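Putative solute-binding component of ABC transporter (PDB 4YS6) probably serves as the sugar-binding component of an ABC transporter and binds beta-D-glucopyranose. Local coordinates at residues 93-104 and 118-128; 37-48 and 66-76. All blocks are in the same frame, centred on the assembly; numbering follows the deposited sequence. Where two conformers were deposited one is given.

Contact 1: residues 93-104 and 118-128; sequences CKLLVIASIEGD and ISVIAYDRLIM. With BGC (beta-D-glucopyranose), chain D.
Arg125 reaches across to Ser100 and carries the sugar on the same guanidinium. Its CG stands beside the backbone N (chi1 -59°) and the chain runs extended to NE, which brings the flat group level with the Ser100 carbonyl. NH1 donates to Ser100 O at 2.9 Å, and this oxygen lies practically in the guanidinium plane. NE donates to O1 of beta-D-glucopyranose at 2.9 Å and NH2 to its O5 at 3.0 Å. Three bonds from three nitrogens thus fix the rotation of the group. Next to it Asp124 OD2 accepts from the sugar O2, while its OD1 makes a salt bridge with Arg50 of the same pocket.

Behind the pocket, strands 95-98 and 119-123 run parallel, joined by nearly straight backbone bonds such as Leu96 N to Ser119 O. A water continues the pairing past the strand ends: it donates to Ile98 O and Arg125 O and accepts from Ser100 N. Farther along, Met128 N donates to Gly103 O.

The strand side chains sort onto two faces. On one, Tyr123 has CG opposite its backbone N (chi1 -174°), and its CD2 meets Val97 CG1 obliquely at 3.8 Å while CD1 meets Ala99 CB. Leu95 CD2 touches Ile121 CD1 on the same face. On the Leu96 and Ile98 face, Ile127 CD1 comes in from the following loop to meet Ile98 CB at 4.0 Å, the two side chains at about a right angle. Ile118, just before the strand, packs CG2 on Leu96 CG.

These strands and helix 107-115 form a beta-alpha-beta unit. That helix and helix 78-90 cover the Leu96 and Ile98 face, helix 294-309 packs on Leu95 and Tyr123, and strand 38-43 pairs with the far edge of 95-98.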
loop_
_atom_site.group_PDB
_atom_site.type_symbol
_atom_site.label_atom_id
_atom_site.label_comp_id
_atom_site.label_asym_id
_atom_site.label_seq_id
_atom_site.Cartn_x
_atom_site.Cartn_y
_atom_site.Cartn_z
ATOM N N CYS A 93 -9.646 13.506 22.193
ATOM C CA CYS A 93 -8.691 13.742 21.114
ATOM C C CYS A 93 -9.112 14.998 20.365
ATOM O O CYS A 93 -10.297 15.205 20.100
ATOM C CB CYS A 93 -8.616 12.553 20.162
ATOM S SG CYS A 93 -7.683 11.118 20.810
ATOM N N LYS A 94 -8.134 15.841 20.046
ATOM C CA LYS A 94 -8.384 17.131 19.413
ATOM C C LYS A 94 -8.179 17.087 17.897
ATOM O O LYS A 94 -8.560 18.010 17.197
ATOM C CB LYS A 94 -7.466 18.199 20.021
ATOM C CG LYS A 94 -7.666 18.420 21.511
ATOM C CD LYS A 94 -8.968 19.150 21.782
ATOM C CE LYS A 94 -9.212 19.340 23.270
ATOM N NZ LYS A 94 -9.525 18.046 23.949
ATOM N N LEU A 95 -7.585 16.000 17.415
ATOM C CA LEU A 95 -7.255 15.795 16.010
ATOM C C LEU A 95 -7.144 14.286 15.815
ATOM O O LEU A 95 -6.642 13.569 16.707
ATOM C CB LEU A 95 -5.941 16.500 15.625
ATOM C CG LEU A 95 -5.482 16.501 14.167
ATOM C CD1 LEU A 95 -4.643 17.755 13.874
ATOM C CD2 LEU A 95 -4.680 15.240 13.789
ATOM N N LEU A 96 -7.607 13.803 14.660
ATOM C CA LEU A 96 -7.540 12.378 14.334
ATOM C C LEU A 96 -6.681 12.137 13.110
ATOM O O LEU A 96 -6.880 12.764 12.069
ATOM C CB LEU A 96 -8.930 11.816 14.085
ATOM C CG LEU A 96 -9.900 11.952 15.259
ATOM C CD1 LEU A 96 -11.340 11.718 14.787
ATOM C CD2 LEU A 96 -9.518 10.960 16.344
ATOM N N VAL A 97 -5.732 11.223 13.257
ATOM C CA VAL A 97 -4.945 10.720 12.151
ATOM C C VAL A 97 -5.414 9.306 11.890
ATOM O O VAL A 97 -5.245 8.438 12.760
ATOM C CB VAL A 97 -3.457 10.734 12.471
ATOM C CG1 VAL A 97 -2.671 10.128 11.319
ATOM C CG2 VAL A 97 -2.994 12.159 12.764
ATOM N N ILE A 98 -6.009 9.055 10.715
ATOM C CA ILE A 98 -6.687 7.784 10.479
ATOM C C ILE A 98 -6.220 7.094 9.234
ATOM O O ILE A 98 -6.313 7.643 8.141
ATOM C CB ILE A 98 -8.232 7.964 10.378
ATOM C CG1 ILE A 98 -8.776 8.544 11.675
ATOM C CG2 ILE A 98 -8.913 6.645 10.052
ATOM C CD1 ILE A 98 -10.162 8.984 11.575
ATOM N N ALA A 99 -5.724 5.871 9.412
ATOM C CA ALA A 99 -5.412 4.975 8.313
ATOM C C ALA A 99 -6.546 3.945 8.231
ATOM O O ALA A 99 -6.579 2.974 8.985
ATOM C CB ALA A 99 -4.078 4.304 8.525
ATOM N N SER A 100 -7.506 4.204 7.358
ATOM C CA SER A 100 -8.761 3.468 7.338
ATOM C C SER A 100 -8.622 2.082 6.731
ATOM O O SER A 100 -7.813 1.858 5.829
ATOM C CB SER A 100 -9.814 4.272 6.567
ATOM O OG SER A 100 -9.432 4.438 5.232
ATOM N N ILE A 101 -9.411 1.141 7.242
ATOM C CA ILE A 101 -9.468 -0.195 6.663
ATOM C C ILE A 101 -10.247 -0.126 5.367
ATOM O O ILE A 101 -9.756 -0.539 4.309
ATOM C CB ILE A 101 -10.114 -1.187 7.622
ATOM C CG1 ILE A 101 -9.272 -1.304 8.901
ATOM C CG2 ILE A 101 -10.218 -2.567 6.984
ATOM C CD1 ILE A 101 -10.007 -1.922 10.023
ATOM N N GLU A 102 -11.458 0.418 5.464
ATOM C CA GLU A 102 -12.335 0.604 4.318
ATOM C C GLU A 102 -12.613 2.095 4.167
ATOM O O GLU A 102 -13.155 2.717 5.067
ATOM C CB GLU A 102 -13.642 -0.166 4.492
ATOM C CG GLU A 102 -13.479 -1.662 4.319
ATOM C CD GLU A 102 -14.804 -2.410 4.380
ATOM O OE1 GLU A 102 -15.868 -1.751 4.379
ATOM O OE2 GLU A 102 -14.776 -3.660 4.425
ATOM N N GLY A 103 -12.238 2.652 3.024
ATOM C CA GLY A 103 -12.305 4.096 2.822
ATOM C C GLY A 103 -13.664 4.745 2.999
ATOM O O GLY A 103 -13.740 5.900 3.419
ATOM N N ASP A 104 -14.737 4.030 2.688
ATOM C CA ASP A 104 -16.089 4.617 2.814
ATOM C C ASP A 104 -16.872 4.199 4.073
ATOM O O ASP A 104 -18.065 4.457 4.168
ATOM C CB ASP A 104 -16.905 4.285 1.556
ATOM C CG ASP A 104 -17.054 2.792 1.316
ATOM O OD1 ASP A 104 -16.398 1.992 2.015
ATOM O OD2 ASP A 104 -17.821 2.424 0.398
ATOM N N ILE A 118 -13.074 18.749 15.245
ATOM C CA ILE A 118 -11.880 17.913 15.247
ATOM C C ILE A 118 -11.404 17.684 13.821
ATOM O O ILE A 118 -12.124 17.090 13.013
ATOM C CB ILE A 118 -12.167 16.558 15.922
ATOM C CG1 ILE A 118 -12.523 16.759 17.391
ATOM C CG2 ILE A 118 -10.959 15.626 15.824
ATOM C CD1 ILE A 118 -13.124 15.535 18.021
ATOM N N SER A 119 -10.198 18.151 13.498
ATOM C CA SER A 119 -9.630 17.921 12.168
ATOM C C SER A 119 -9.269 16.468 11.941
ATOM O O SER A 119 -8.899 15.768 12.880
ATOM C CB SER A 119 -8.400 18.792 11.966
ATOM O OG SER A 119 -8.784 20.155 11.980
ATOM N N VAL A 120 -9.375 16.032 10.682
ATOM C CA VAL A 120 -9.090 14.660 10.286
ATOM C C VAL A 120 -8.045 14.617 9.192
ATOM O O VAL A 120 -8.213 15.203 8.118
ATOM C CB VAL A 120 -10.370 13.946 9.790
ATOM C CG1 VAL A 120 -10.047 12.585 9.210
ATOM C CG2 VAL A 120 -11.370 13.837 10.937
ATOM N N ILE A 121 -6.967 13.899 9.468
ATOM C CA ILE A 121 -5.942 13.658 8.458
ATOM C C ILE A 121 -6.076 12.209 8.026
ATOM O O ILE A 121 -6.014 11.293 8.847
ATOM C CB ILE A 121 -4.514 13.951 9.003
ATOM C CG1 ILE A 121 -4.382 15.420 9.412
ATOM C CG2 ILE A 121 -3.476 13.618 7.966
ATOM C CD1 ILE A 121 -3.102 15.747 10.122
ATOM N N ALA A 122 -6.300 12.006 6.736
ATOM C CA ALA A 122 -6.283 10.659 6.152
ATOM C C ALA A 122 -4.835 10.258 5.986
ATOM O O ALA A 122 -4.071 10.951 5.308
ATOM C CB ALA A 122 -6.972 10.633 4.835
ATOM N N TYR A 123 -4.463 9.146 6.611
ATOM C CA TYR A 123 -3.104 8.656 6.630
ATOM C C TYR A 123 -2.965 7.511 5.639
ATOM O O TYR A 123 -3.575 6.462 5.830
ATOM C CB TYR A 123 -2.723 8.157 8.040
ATOM C CG TYR A 123 -1.273 7.767 8.179
ATOM C CD1 TYR A 123 -0.821 6.525 7.767
ATOM C CD2 TYR A 123 -0.362 8.649 8.724
ATOM C CE1 TYR A 123 0.524 6.181 7.873
ATOM C CE2 TYR A 123 0.968 8.331 8.839
ATOM C CZ TYR A 123 1.413 7.108 8.421
ATOM O OH TYR A 123 2.747 6.809 8.556
ATOM N N ASP A 124 -2.156 7.751 4.604
ATOM C CA ASP A 124 -1.776 6.812 3.547
ATOM C C ASP A 124 -2.901 6.420 2.601
ATOM O O ASP A 124 -2.700 6.463 1.371
ATOM C CB ASP A 124 -1.152 5.548 4.104
ATOM C CG ASP A 124 -0.456 4.763 3.019
ATOM O OD1 ASP A 124 0.730 5.057 2.709
ATOM O OD2 ASP A 124 -1.128 3.917 2.401
ATOM N N ARG A 125 -4.043 6.032 3.163
ATOM C CA ARG A 125 -5.249 5.695 2.409
ATOM C C ARG A 125 -6.254 6.822 2.465
ATOM O O ARG A 125 -6.471 7.408 3.518
ATOM C CB ARG A 125 -5.897 4.440 2.982
ATOM C CG ARG A 125 -4.953 3.238 2.951
ATOM C CD ARG A 125 -5.501 2.129 3.819
ATOM N NE ARG A 125 -4.723 0.889 3.660
ATOM C CZ ARG A 125 -5.003 -0.256 4.283
ATOM N NH1 ARG A 125 -6.003 -0.329 5.137
ATOM N NH2 ARG A 125 -4.277 -1.339 4.050
ATOM N N LEU A 126 -6.887 7.130 1.349
ATOM C CA LEU A 126 -7.830 8.228 1.336
ATOM C C LEU A 126 -9.196 7.799 1.928
ATOM O O LEU A 126 -9.707 6.715 1.648
ATOM C CB LEU A 126 -7.963 8.765 -0.083
ATOM C CG LEU A 126 -8.793 10.034 -0.260
ATOM C CD1 LEU A 126 -8.237 11.197 0.531
ATOM C CD2 LEU A 126 -8.932 10.381 -1.744
ATOM N N ILE A 127 -9.762 8.667 2.759
ATOM C CA ILE A 127 -11.096 8.475 3.337
ATOM C C ILE A 127 -12.110 9.056 2.366
ATOM O O ILE A 127 -11.957 10.200 1.936
ATOM C CB ILE A 127 -11.190 9.144 4.717
ATOM C CG1 ILE A 127 -10.297 8.390 5.709
ATOM C CG2 ILE A 127 -12.631 9.201 5.214
ATOM C CD1 ILE A 127 -10.038 9.135 6.995
HETATM N N MSE A 128 -13.093 8.241 1.981
HETATM C CA MSE A 128 -13.974 8.511 0.847
HETATM C C MSE A 128 -15.375 8.971 1.261
HETATM O O MSE A 128 -15.879 8.589 2.325
HETATM C CB MSE A 128 -14.111 7.244 -0.037
HETATM C CG MSE A 128 -12.852 6.554 -0.435
HETATM SE SE MSE A 128 -11.622 7.721 -1.391
HETATM C CE MSE A 128 -12.601 7.814 -3.086
HETATM C C2 BGC D . -0.571 0.746 1.422
HETATM C C3 BGC D . 0.459 -0.284 1.089
HETATM C C4 BGC D . 0.273 -1.536 1.840
HETATM C C5 BGC D . -1.123 -2.069 1.729
HETATM C C6 BGC D . -1.413 -3.231 2.655
HETATM C C1 BGC D . -1.974 0.179 1.128
HETATM O O1 BGC D . -2.918 1.009 1.416
HETATM O O2 BGC D . -0.366 1.912 0.634
HETATM O O3 BGC D . 1.772 0.325 1.387
HETATM O O4 BGC D . 1.133 -2.588 1.336
HETATM O O5 BGC D . -2.039 -0.988 2.077
HETATM O O6 BGC D . -0.951 -2.988 3.974
HETATM O O HOH W 1 -8.204 19.478 15.133
HETATM O O HOH W 2 -7.453 6.607 5.858
#

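Contact 2: residues 37-48 and 66-76; sequences KLVGVAMPTKDL and GYEVDLQYASN. With NA (sodium ion), chain G.
Tyr73 fits between Met43 and Lys46 where two parallel strands of a beta-alpha-beta unit end. The unit is strand 38-43, helix 50-64 and strand 68-73, in a domain of the periplasmic binding protein family. The strands are in register from Leu38 with Glu68 to Met43 with Tyr73, their short axes 20° apart.

The Tyr73 ring is the main bump. Lys46, extended beyond CG, lies across one face of the ring, its side chain at about a right angle to that of Tyr73. Lys46 CG is 3.8 Å from the ring centroid, a CH-pi contact, and CE lies over the same face. Met43 CG sits over the opposite face, and Met43 CB comes to 3.4 Å from Tyr73 CE2. Thr45 O is at the ring edge; it is buried without a hydrogen-bond partner. The ring's OH bonds to Trp51 O.

Farther back along this face, Leu71 CD1 fills the notch between Val41 CG1, 3.7 Å away, and Met43 CG. With CG anti to the backbone N (chi1 170°) and chi2 at 66°, CD1 is brought toward strand 38-43. Val41 CG2 then meets Val69 CG1. At the start of the pair, Tyr67 takes Val39 CG2 and Lys37 CD against its ring, with Lys37 O at the ring edge. On the other face Gly40 offers no side chain between Leu38 and Ala42, and Leu38 CD1 leans over to touch Glu68 CB.

Past the strands the loops interlock. Asn76 N donates to Pro44 O, and Thr45 CG2 presses on Asn76 OD1. Thr45 OG1 accepts from Asp47 N, an ST turn. Beside it, Ser75 O binds a sodium ion at 2.4 Å.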
loop_
_atom_site.group_PDB
_atom_site.type_symbol
_atom_site.label_atom_id
_atom_site.label_comp_id
_atom_site.label_asym_id
_atom_site.label_seq_id
_atom_site.Cartn_x
_atom_site.Cartn_y
_atom_site.Cartn_z
ATOM N N LYS A 37 -3.833 18.685 24.021
ATOM C CA LYS A 37 -2.846 18.320 23.006
ATOM C C LYS A 37 -2.856 16.814 22.733
ATOM O O LYS A 37 -1.831 16.238 22.396
ATOM C CB LYS A 37 -1.443 18.773 23.435
ATOM C CG LYS A 37 -1.180 20.277 23.257
ATOM C CD LYS A 37 -1.034 20.657 21.779
ATOM C CE LYS A 37 -0.754 22.140 21.578
ATOM N NZ LYS A 37 -1.913 22.994 21.955
ATOM N N LEU A 38 -4.021 16.189 22.866
ATOM C CA LEU A 38 -4.183 14.770 22.581
ATOM C C LEU A 38 -4.532 14.528 21.121
ATOM O O LEU A 38 -5.451 15.136 20.577
ATOM C CB LEU A 38 -5.269 14.166 23.469
ATOM C CG LEU A 38 -5.575 12.681 23.270
ATOM C CD1 LEU A 38 -4.353 11.798 23.518
ATOM C CD2 LEU A 38 -6.723 12.278 24.196
ATOM N N VAL A 39 -3.785 13.629 20.502
ATOM C CA VAL A 39 -3.977 13.262 19.105
ATOM C C VAL A 39 -4.288 11.786 19.023
ATOM O O VAL A 39 -3.580 10.963 19.619
ATOM C CB VAL A 39 -2.720 13.577 18.282
ATOM C CG1 VAL A 39 -2.868 13.122 16.829
ATOM C CG2 VAL A 39 -2.444 15.046 18.358
ATOM N N GLY A 40 -5.343 11.437 18.283
ATOM C CA GLY A 40 -5.696 10.048 18.106
ATOM C C GLY A 40 -5.078 9.533 16.821
ATOM O O GLY A 40 -5.067 10.230 15.803
ATOM N N VAL A 41 -4.567 8.311 16.870
ATOM C CA VAL A 41 -3.949 7.699 15.709
ATOM C C VAL A 41 -4.533 6.320 15.543
ATOM O O VAL A 41 -4.365 5.462 16.422
ATOM C CB VAL A 41 -2.410 7.601 15.846
ATOM C CG1 VAL A 41 -1.787 7.021 14.566
ATOM C CG2 VAL A 41 -1.801 8.980 16.166
ATOM N N ALA A 42 -5.259 6.129 14.441
ATOM C CA ALA A 42 -5.970 4.890 14.199
ATOM C C ALA A 42 -5.329 4.128 13.038
ATOM O O ALA A 42 -5.340 4.601 11.899
ATOM C CB ALA A 42 -7.436 5.164 13.900
HETATM N N MSE A 43 -4.791 2.948 13.331
HETATM C CA MSE A 43 -4.112 2.124 12.323
HETATM C C MSE A 43 -4.945 0.869 12.031
HETATM O O MSE A 43 -5.719 0.431 12.887
HETATM C CB MSE A 43 -2.704 1.726 12.809
HETATM C CG MSE A 43 -1.754 2.901 13.039
HETATM SE SE MSE A 43 -1.136 3.528 11.314
HETATM C CE MSE A 43 -1.487 5.426 11.511
ATOM N N PRO A 44 -4.820 0.307 10.822
ATOM C CA PRO A 44 -5.751 -0.772 10.450
ATOM C C PRO A 44 -5.496 -2.118 11.107
ATOM O O PRO A 44 -6.450 -2.738 11.570
ATOM C CB PRO A 44 -5.573 -0.894 8.926
ATOM C CG PRO A 44 -4.227 -0.293 8.643
ATOM C CD PRO A 44 -4.045 0.784 9.668
ATOM N N THR A 45 -4.242 -2.543 11.170
ATOM C CA THR A 45 -3.913 -3.851 11.689
ATOM C C THR A 45 -2.424 -3.941 11.915
ATOM O O THR A 45 -1.672 -3.224 11.277
ATOM C CB THR A 45 -4.349 -4.951 10.727
ATOM O OG1 THR A 45 -4.023 -6.221 11.275
ATOM C CG2 THR A 45 -3.641 -4.798 9.379
ATOM N N LYS A 46 -2.012 -4.827 12.821
ATOM C CA LYS A 46 -0.598 -5.167 13.008
ATOM C C LYS A 46 -0.165 -6.343 12.140
ATOM O O LYS A 46 1.023 -6.671 12.092
ATOM C CB LYS A 46 -0.330 -5.519 14.476
ATOM C CG LYS A 46 -0.394 -4.335 15.403
ATOM C CD LYS A 46 -0.063 -4.766 16.829
ATOM C CE LYS A 46 -0.142 -3.585 17.783
ATOM N NZ LYS A 46 0.045 -3.983 19.207
ATOM N N ASP A 47 -1.111 -6.960 11.437
ATOM C CA ASP A 47 -0.841 -8.217 10.713
ATOM C C ASP A 47 -0.304 -7.932 9.312
ATOM O O ASP A 47 0.146 -8.835 8.618
ATOM C CB ASP A 47 -2.098 -9.079 10.622
ATOM C CG ASP A 47 -2.553 -9.605 11.987
ATOM O OD1 ASP A 47 -1.690 -10.007 12.801
ATOM O OD2 ASP A 47 -3.776 -9.608 12.244
ATOM N N LEU A 48 -0.364 -6.669 8.901
ATOM C CA LEU A 48 0.272 -6.198 7.684
ATOM C C LEU A 48 1.424 -5.322 8.166
ATOM O O LEU A 48 1.222 -4.405 8.957
ATOM C CB LEU A 48 -0.716 -5.432 6.818
ATOM C CG LEU A 48 -1.851 -6.274 6.228
ATOM C CD1 LEU A 48 -2.957 -5.425 5.687
ATOM C CD2 LEU A 48 -1.325 -7.179 5.143
ATOM N N GLY A 66 5.526 17.216 21.299
ATOM C CA GLY A 66 4.812 17.710 22.460
ATOM C C GLY A 66 3.372 17.275 22.619
ATOM O O GLY A 66 2.676 17.781 23.491
ATOM N N TYR A 67 2.922 16.337 21.795
ATOM C CA TYR A 67 1.562 15.850 21.897
ATOM C C TYR A 67 1.456 14.608 22.761
ATOM O O TYR A 67 2.443 13.898 22.980
ATOM C CB TYR A 67 1.000 15.563 20.503
ATOM C CG TYR A 67 1.017 16.783 19.632
ATOM C CD1 TYR A 67 -0.003 17.721 19.709
ATOM C CD2 TYR A 67 2.063 17.018 18.754
ATOM C CE1 TYR A 67 0.017 18.844 18.918
ATOM C CE2 TYR A 67 2.091 18.145 17.970
ATOM C CZ TYR A 67 1.062 19.051 18.054
ATOM O OH TYR A 67 1.077 20.180 17.277
ATOM N N GLU A 68 0.256 14.391 23.289
ATOM C CA GLU A 68 -0.126 13.121 23.887
ATOM C C GLU A 68 -0.783 12.311 22.777
ATOM O O GLU A 68 -1.353 12.883 21.831
ATOM C CB GLU A 68 -1.071 13.298 25.075
ATOM C CG GLU A 68 -0.466 14.019 26.271
ATOM C CD GLU A 68 0.551 13.171 27.024
ATOM O OE1 GLU A 68 0.820 12.025 26.592
ATOM O OE2 GLU A 68 1.079 13.649 28.056
ATOM N N VAL A 69 -0.665 10.995 22.861
ATOM C CA VAL A 69 -1.073 10.126 21.755
ATOM C C VAL A 69 -1.952 8.977 22.201
ATOM O O VAL A 69 -1.645 8.296 23.169
ATOM C CB VAL A 69 0.146 9.534 21.037
ATOM C CG1 VAL A 69 -0.285 8.658 19.884
ATOM C CG2 VAL A 69 1.046 10.641 20.530
ATOM N N ASP A 70 -3.040 8.763 21.468
ATOM C CA ASP A 70 -3.902 7.596 21.644
ATOM C C ASP A 70 -3.814 6.768 20.370
ATOM O O ASP A 70 -4.506 7.053 19.387
ATOM C CB ASP A 70 -5.335 8.027 21.926
ATOM C CG ASP A 70 -6.277 6.845 22.184
ATOM O OD1 ASP A 70 -5.821 5.684 22.221
ATOM O OD2 ASP A 70 -7.482 7.093 22.370
ATOM N N LEU A 71 -2.915 5.787 20.384
ATOM C CA LEU A 71 -2.661 4.920 19.228
ATOM C C LEU A 71 -3.399 3.592 19.365
ATOM O O LEU A 71 -3.245 2.893 20.364
ATOM C CB LEU A 71 -1.167 4.671 19.082
ATOM C CG LEU A 71 -0.732 3.611 18.078
ATOM C CD1 LEU A 71 -1.079 4.052 16.662
ATOM C CD2 LEU A 71 0.752 3.341 18.209
ATOM N N GLN A 72 -4.211 3.239 18.376
ATOM C CA GLN A 72 -4.935 1.975 18.416
ATOM C C GLN A 72 -4.912 1.300 17.062
ATOM O O GLN A 72 -4.907 1.969 16.014
ATOM C CB GLN A 72 -6.377 2.184 18.877
ATOM C CG GLN A 72 -6.473 2.732 20.292
ATOM C CD GLN A 72 -7.896 2.794 20.794
ATOM O OE1 GLN A 72 -8.580 1.779 20.850
ATOM N NE2 GLN A 72 -8.351 3.992 21.160
ATOM N N TYR A 73 -4.863 -0.030 17.113
ATOM C CA TYR A 73 -4.888 -0.898 15.935
ATOM C C TYR A 73 -6.174 -1.708 15.927
ATOM O O TYR A 73 -6.593 -2.211 16.973
ATOM C CB TYR A 73 -3.711 -1.871 15.916
ATOM C CG TYR A 73 -2.379 -1.220 15.670
ATOM C CD1 TYR A 73 -1.694 -0.605 16.701
ATOM C CD2 TYR A 73 -1.820 -1.221 14.411
ATOM C CE1 TYR A 73 -0.465 -0.005 16.483
ATOM C CE2 TYR A 73 -0.591 -0.627 14.174
ATOM C CZ TYR A 73 0.073 -0.013 15.205
ATOM O OH TYR A 73 1.291 0.586 15.000
ATOM N N ALA A 74 -6.753 -1.906 14.744
ATOM C CA ALA A 74 -8.105 -2.461 14.651
ATOM C C ALA A 74 -8.243 -3.907 14.130
ATOM O O ALA A 74 -9.352 -4.363 13.888
ATOM C CB ALA A 74 -8.942 -1.547 13.788
ATOM N N SER A 75 -7.126 -4.612 13.970
ATOM C CA SER A 75 -7.146 -6.002 13.497
ATOM C C SER A 75 -7.895 -6.162 12.182
ATOM O O SER A 75 -8.478 -7.203 11.910
ATOM C CB SER A 75 -7.759 -6.920 14.545
ATOM O OG SER A 75 -7.402 -8.261 14.278
ATOM N N ASN A 76 -7.853 -5.128 11.350
ATOM C CA ASN A 76 -8.543 -5.135 10.049
ATOM C C ASN A 76 -10.048 -5.393 10.159
ATOM O O ASN A 76 -10.699 -5.851 9.204
ATOM C CB ASN A 76 -7.886 -6.162 9.099
ATOM C CG ASN A 76 -7.091 -5.512 7.985
ATOM O OD1 ASN A 76 -6.822 -4.314 8.010
ATOM N ND2 ASN A 76 -6.684 -6.319 7.006
HETATM NA NA NA G . -9.827 -9.048 11.188
HETATM O O HOH W 3 -7.730 -9.636 12.113
HETATM O O HOH W 4 -10.530 -9.106 9.148
HETATM O O HOH W 5 -10.012 -9.902 13.569
#

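How the contacts relate
From the N terminus, strand 38-43 comes first. Contact 2 closes the loop through helix 50-64 when strand 68-73 pairs beside it. The chain then passes along helix 78-90 to strand 95-98, and contact 1 closes a second loop through helix 107-115. The two loops follow in series, neither nested nor crossed. Strands 38-43 and 95-98 are neighbours, so the contacts merge into one sheet in the order 68-73, 38-43, 95-98, 119-123. Val97 N to Gly40 O and Ala99 N to Ala42 O, both 2.8 Å, are probable hydrogen bonds across the seam. Beyond the C-terminal ends of these strands, both contacts supply residues to the glucose pocket.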